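Local structure of ABC transporter, periplasmic substrate-binding protein (Vibrio cholerae O1 biovar eltor, 1TWY) at residues D141-R149 / L193-F203. The protein probably binds phosphate in the periplasm and delivers it to an ABC-type import system. Sequence-based numbering, arbitrary orientation.
Sequences DQKIAVVTR and LVNHNTQAVGF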
ATOM      1  N   ASP A 141       8.064 -22.952 -20.620  1.00 24.82           N
ATOM      2  CA  ASP A 141       7.345 -22.526 -21.794  1.00 21.63           C
ATOM      3  C   ASP A 141       5.818 -22.554 -21.647  1.00 27.33           C
ATOM      4  O   ASP A 141       5.079 -23.541 -21.862  1.00 28.08           O
ATOM      5  CB  ASP A 141       7.834 -23.388 -23.007  1.00 24.04           C
ATOM      6  CG  ASP A 141       7.152 -23.002 -24.295  1.00 27.85           C
ATOM      7  OD1 ASP A 141       6.397 -22.020 -24.431  1.00 29.06           O
ATOM      8  OD2 ASP A 141       7.323 -23.678 -25.308  1.00 32.59           O
ATOM      9  N   GLN A 142       5.282 -21.416 -21.263  1.00 22.17           N
ATOM     10  CA  GLN A 142       3.866 -21.329 -20.950  1.00 22.56           C
ATOM     11  C   GLN A 142       3.495 -19.835 -20.913  1.00 19.08           C
ATOM     12  O   GLN A 142       4.221 -19.055 -20.382  1.00 20.13           O
ATOM     13  CB  GLN A 142       3.619 -21.965 -19.603  1.00 24.00           C
ATOM     14  CG  GLN A 142       2.174 -21.868 -19.123  1.00 21.19           C
ATOM     15  CD  GLN A 142       1.934 -22.505 -17.730  1.00 24.66           C
ATOM     16  OE1 GLN A 142       2.814 -22.525 -16.881  1.00 24.06           O
ATOM     17  NE2 GLN A 142       0.801 -23.087 -17.578  1.00 21.95           N
ATOM     18  N   LYS A 143       2.385 -19.526 -21.550  1.00 21.41           N
ATOM     19  CA  LYS A 143       1.796 -18.219 -21.640  1.00 19.80           C
ATOM     20  C   LYS A 143       1.480 -17.739 -20.224  1.00 16.70           C
ATOM     21  O   LYS A 143       0.843 -18.460 -19.397  1.00 19.83           O
ATOM     22  CB  LYS A 143       0.560 -18.179 -22.504  1.00 24.74           C
ATOM     23  CG  LYS A 143      -0.041 -16.801 -22.745  1.00 30.88           C
ATOM     24  CD  LYS A 143      -1.169 -16.833 -23.792  1.00 33.75           C
ATOM     25  CE  LYS A 143      -1.770 -15.437 -23.946  1.00 42.64           C
ATOM     26  NZ  LYS A 143      -0.742 -14.320 -23.984  1.00 41.90           N
ATOM     27  N   ILE A 144       1.907 -16.516 -19.969  1.00 18.24           N
ATOM     28  CA  ILE A 144       1.607 -15.839 -18.666  1.00 18.63           C
ATOM     29  C   ILE A 144       0.146 -15.409 -18.527  1.00 19.35           C
ATOM     30  O   ILE A 144      -0.446 -14.793 -19.430  1.00 22.74           O
ATOM     31  CB  ILE A 144       2.589 -14.664 -18.432  1.00 16.67           C
ATOM     32  CG1 ILE A 144       4.026 -15.139 -18.427  1.00 17.43           C
ATOM     33  CG2 ILE A 144       2.170 -14.040 -17.060  1.00 19.20           C
ATOM     34  CD1 ILE A 144       4.955 -14.040 -18.385  1.00 18.46           C
ATOM     35  N   ALA A 145      -0.492 -15.736 -17.393  1.00 15.72           N
ATOM     36  CA  ALA A 145      -1.825 -15.092 -17.086  1.00 14.81           C
ATOM     37  C   ALA A 145      -1.507 -14.002 -16.021  1.00 17.20           C
ATOM     38  O   ALA A 145      -0.985 -14.336 -14.933  1.00 18.43           O
ATOM     39  CB  ALA A 145      -2.858 -16.064 -16.533  1.00 17.87           C
ATOM     40  N   VAL A 146      -1.663 -12.773 -16.390  1.00 17.22           N
ATOM     41  CA  VAL A 146      -1.383 -11.627 -15.499  1.00 14.99           C
ATOM     42  C   VAL A 146      -2.636 -11.392 -14.750  1.00 15.53           C
ATOM     43  O   VAL A 146      -3.637 -11.177 -15.296  1.00 16.29           O
ATOM     44  CB  VAL A 146      -1.131 -10.393 -16.358  1.00 18.37           C
ATOM     45  CG1 VAL A 146      -0.807  -9.157 -15.517  1.00 17.23           C
ATOM     46  CG2 VAL A 146       0.074 -10.658 -17.259  1.00 18.87           C
ATOM     47  N   VAL A 147      -2.554 -11.302 -13.426  1.00 15.43           N
ATOM     48  CA  VAL A 147      -3.678 -11.059 -12.520  1.00 17.39           C
ATOM     49  C   VAL A 147      -3.443  -9.757 -11.746  1.00 13.83           C
ATOM     50  O   VAL A 147      -2.358  -9.464 -11.268  1.00 14.56           O
ATOM     51  CB  VAL A 147      -3.876 -12.178 -11.598  1.00 13.67           C
ATOM     52  CG1 VAL A 147      -5.308 -11.985 -10.927  1.00 17.84           C
ATOM     53  CG2 VAL A 147      -3.741 -13.504 -12.246  1.00 17.13           C
ATOM     54  N   THR A 148      -4.522  -8.953 -11.643  1.00 13.03           N
ATOM     55  CA  THR A 148      -4.545  -7.719 -11.024  1.00 15.34           C
ATOM     56  C   THR A 148      -5.772  -7.587 -10.091  1.00 14.42           C
ATOM     57  O   THR A 148      -6.563  -8.550 -10.016  1.00 13.19           O
ATOM     58  CB  THR A 148      -4.332  -6.582 -12.007  1.00 15.01           C
ATOM     59  OG1 THR A 148      -4.128  -5.374 -11.238  1.00 16.17           O
ATOM     60  CG2 THR A 148      -5.558  -6.351 -12.913  1.00 18.91           C
ATOM     61  N   ARG A 149      -5.997  -6.481  -9.490  1.00 15.21           N
ATOM     62  CA  ARG A 149      -7.132  -6.219  -8.627  1.00 15.81           C
ATOM     63  C   ARG A 149      -8.090  -5.241  -9.353  1.00 16.10           C
ATOM     64  O   ARG A 149      -7.797  -4.721 -10.452  1.00 17.34           O
ATOM     65  CB  ARG A 149      -6.593  -5.684  -7.297  1.00 16.81           C
ATOM     66  CG  ARG A 149      -5.972  -6.696  -6.394  1.00 18.83           C
ATOM     67  CD  ARG A 149      -6.993  -7.713  -5.798  1.00 18.13           C
ATOM     68  NE  ARG A 149      -7.944  -7.011  -5.023  1.00 16.45           N
ATOM     69  CZ  ARG A 149      -7.721  -6.513  -3.826  1.00 21.09           C
ATOM     70  NH1 ARG A 149      -6.598  -6.839  -3.161  1.00 19.81           N
ATOM     71  NH2 ARG A 149      -8.655  -5.798  -3.221  1.00 25.58           N
ATOM     72  N   LEU A 193      -6.733 -17.996  -7.016  1.00 16.31           N
ATOM     73  CA  LEU A 193      -6.462 -18.025  -8.463  1.00 17.65           C
ATOM     74  C   LEU A 193      -5.100 -18.462  -8.793  1.00 15.78           C
ATOM     75  O   LEU A 193      -4.865 -19.381  -9.632  1.00 18.86           O
ATOM     76  CB  LEU A 193      -6.853 -16.693  -9.122  1.00 18.99           C
ATOM     77  CG  LEU A 193      -7.008 -16.711 -10.619  1.00 21.73           C
ATOM     78  CD1 LEU A 193      -8.213 -17.526 -11.100  1.00 22.72           C
ATOM     79  CD2 LEU A 193      -7.088 -15.328 -11.139  1.00 23.24           C
ATOM     80  N   VAL A 194      -4.088 -17.898  -8.128  1.00 14.27           N
ATOM     81  CA  VAL A 194      -2.705 -18.269  -8.329  1.00 15.22           C
ATOM     82  C   VAL A 194      -2.495 -19.745  -8.012  1.00 15.79           C
ATOM     83  O   VAL A 194      -1.801 -20.469  -8.671  1.00 15.02           O
ATOM     84  CB  VAL A 194      -1.722 -17.289  -7.656  1.00 12.85           C
ATOM     85  CG1 VAL A 194      -0.306 -17.744  -7.666  1.00 20.29           C
ATOM     86  CG2 VAL A 194      -1.773 -15.940  -8.292  1.00 16.84           C
ATOM     87  N   ASN A 195      -3.006 -20.184  -6.827  1.00 13.85           N
ATOM     88  CA  ASN A 195      -2.916 -21.573  -6.362  1.00 13.60           C
ATOM     89  C   ASN A 195      -3.409 -22.634  -7.308  1.00 13.70           C
ATOM     90  O   ASN A 195      -2.908 -23.688  -7.403  1.00 16.65           O
ATOM     91  CB  ASN A 195      -3.643 -21.684  -5.001  1.00 16.12           C
ATOM     92  CG  ASN A 195      -3.706 -23.086  -4.533  1.00 19.17           C
ATOM     93  OD1 ASN A 195      -4.609 -23.783  -4.863  1.00 22.16           O
ATOM     94  ND2 ASN A 195      -2.710 -23.519  -3.754  1.00 18.16           N
ATOM     95  N   HIS A 196      -4.352 -22.235  -8.124  1.00 15.72           N
ATOM     96  CA  HIS A 196      -5.012 -23.134  -9.074  1.00 17.95           C
ATOM     97  C   HIS A 196      -4.600 -23.001 -10.538  1.00 21.20           C
ATOM     98  O   HIS A 196      -5.105 -23.774 -11.353  1.00 20.68           O
ATOM     99  CB  HIS A 196      -6.511 -22.961  -8.972  1.00 17.84           C
ATOM    100  CG  HIS A 196      -7.129 -23.700  -7.863  1.00 25.03           C
ATOM    101  ND1 HIS A 196      -8.202 -23.222  -7.178  1.00 48.25           N
ATOM    102  CD2 HIS A 196      -6.855 -24.904  -7.316  1.00 44.16           C
ATOM    103  CE1 HIS A 196      -8.579 -24.098  -6.264  1.00 42.05           C
ATOM    104  NE2 HIS A 196      -7.804 -25.132  -6.346  1.00 27.17           N
ATOM    105  N   ASN A 197      -3.648 -22.098 -10.810  1.00 15.32           N
ATOM    106  CA  ASN A 197      -3.195 -21.842 -12.177  1.00 14.21           C
ATOM    107  C   ASN A 197      -1.730 -21.684 -12.220  1.00 13.43           C
ATOM    108  O   ASN A 197      -1.196 -20.636 -11.895  1.00 15.24           O
ATOM    109  CB  ASN A 197      -3.985 -20.645 -12.782  1.00 15.28           C
ATOM    110  CG  ASN A 197      -5.422 -20.871 -12.841  1.00 19.35           C
ATOM    111  OD1 ASN A 197      -5.889 -21.501 -13.823  1.00 18.62           O
ATOM    112  ND2 ASN A 197      -6.173 -20.412 -11.815  1.00 15.95           N
ATOM    113  N   THR A 198      -1.041 -22.707 -12.702  1.00 16.95           N
ATOM    114  CA  THR A 198       0.419 -22.741 -12.881  1.00 16.43           C
ATOM    115  C   THR A 198       0.987 -21.514 -13.640  1.00 19.55           C
ATOM    116  O   THR A 198       2.084 -21.093 -13.393  1.00 20.54           O
ATOM    117  CB  THR A 198       0.887 -24.014 -13.613  1.00 18.88           C
ATOM    118  OG1 THR A 198       0.180 -24.215 -14.804  1.00 20.92           O
ATOM    119  CG2 THR A 198       0.570 -25.282 -12.788  1.00 21.43           C
ATOM    120  N   GLN A 199       0.154 -20.960 -14.550  1.00 18.08           N
ATOM    121  CA  GLN A 199       0.558 -19.847 -15.403  1.00 19.42           C
ATOM    122  C   GLN A 199       0.452 -18.471 -14.763  1.00 20.61           C
ATOM    123  O   GLN A 199       0.899 -17.522 -15.354  1.00 17.71           O
ATOM    124  CB  GLN A 199      -0.277 -19.827 -16.682  1.00 18.05           C
ATOM    125  CG  GLN A 199      -1.799 -19.462 -16.600  1.00 20.04           C
ATOM    126  CD  GLN A 199      -2.773 -20.611 -16.420  1.00 16.12           C
ATOM    127  OE1 GLN A 199      -2.414 -21.570 -15.766  1.00 20.73           O
ATOM    128  NE2 GLN A 199      -3.987 -20.529 -16.978  1.00 19.78           N
ATOM    129  N   ALA A 200      -0.198 -18.335 -13.588  1.00 16.84           N
ATOM    130  CA  ALA A 200      -0.562 -17.028 -13.129  1.00 15.26           C
ATOM    131  C   ALA A 200       0.506 -16.339 -12.275  1.00 16.47           C
ATOM    132  O   ALA A 200       1.350 -16.942 -11.632  1.00 16.46           O
ATOM    133  CB  ALA A 200      -1.888 -17.162 -12.233  1.00 18.40           C
ATOM    134  N   VAL A 201       0.494 -15.014 -12.370  1.00 15.81           N
ATOM    135  CA  VAL A 201       1.225 -14.129 -11.492  1.00 17.27           C
ATOM    136  C   VAL A 201       0.345 -13.080 -11.012  1.00 16.59           C
ATOM    137  O   VAL A 201      -0.605 -12.571 -11.687  1.00 15.61           O
ATOM    138  CB  VAL A 201       2.453 -13.437 -12.164  1.00 14.95           C
ATOM    139  CG1 VAL A 201       2.109 -12.693 -13.413  1.00 18.32           C
ATOM    140  CG2 VAL A 201       3.351 -12.650 -11.176  1.00 18.31           C
ATOM    141  N   GLY A 202       0.580 -12.741  -9.745  1.00 13.45           N
ATOM    142  CA  GLY A 202      -0.197 -11.699  -9.151  1.00 18.52           C
ATOM    143  C   GLY A 202       0.545 -11.036  -7.997  1.00 13.93           C
ATOM    144  O   GLY A 202       1.720 -11.255  -7.807  1.00 16.73           O
ATOM    145  N   PHE A 203      -0.162 -10.143  -7.320  1.00 16.54           N
ATOM    146  CA  PHE A 203       0.387  -9.353  -6.155  1.00 13.85           C
ATOM    147  C   PHE A 203      -0.659  -9.390  -5.047  1.00 14.10           C
ATOM    148  O   PHE A 203      -1.883  -9.370  -5.290  1.00 15.52           O
ATOM    149  CB  PHE A 203       0.812  -7.960  -6.516  1.00 14.39           C
ATOM    150  CG  PHE A 203      -0.222  -7.123  -7.129  1.00 14.82           C
ATOM    151  CD1 PHE A 203      -0.440  -7.148  -8.501  1.00 12.96           C
ATOM    152  CD2 PHE A 203      -1.070  -6.354  -6.347  1.00 16.99           C
ATOM    153  CE1 PHE A 203      -1.460  -6.449  -9.087  1.00 14.75           C
ATOM    154  CE2 PHE A 203      -2.123  -5.640  -6.969  1.00 16.93           C
ATOM    155  CZ  PHE A 203      -2.271  -5.678  -8.357  1.00 15.13           C
TER
HETATM  156  O   HOH W   1      -4.310  -8.637  -3.954  1.00 21.06           O
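V147 and V201 sit in two neighbouring parallel strands, 145-149 and 200-205, of the α/β lobe of a periplasmic-binding-protein fold. The second strand follows helix 187-196 through a type I beta turn, N197 to A200. A145 N bonds the turn residue at Q199 O. Two further backbone bonds join the strands: V201 N to A145 O, and V147 N to V201 O at 2.9 Å. Q199 O also accepts from W134 NE1, so two donors grip it.

On one face, V147 CG1 meets L193 CD2 at 3.8 Å, and V147 CG2 lies 4.1 Å from A200 CB. The last turn of helix 187-196 thus packs on the strand through this leucine. On the other face, I144 CG2 touches V201 CG1 at 3.9 Å, with W134 beside both residues.

Before the strand, Q142 reaches across to the turn. With chi1 at 177° and the rest of the chain straight, its amide reaches T198. NE2 donates an almost straight bond to T198 OG1, 3.1 Å long, with the hydroxyl in the amide plane. Q199 crosses Q142 at about a right angle and lays its CB against the Q142 amide. Q199 bends at chi2, and its CG rests 3.6 Å from A145 CB.

At the far end, T148 runs alongside F203, both side chains pointing the same way. T148 OG1 meets the ring edge, 3.4 Å from CZ of F203. F159 stacks on this ring. R149 CG lies 4.0 Å from F203 CE2, and one water links R149 NH1 to F203 O.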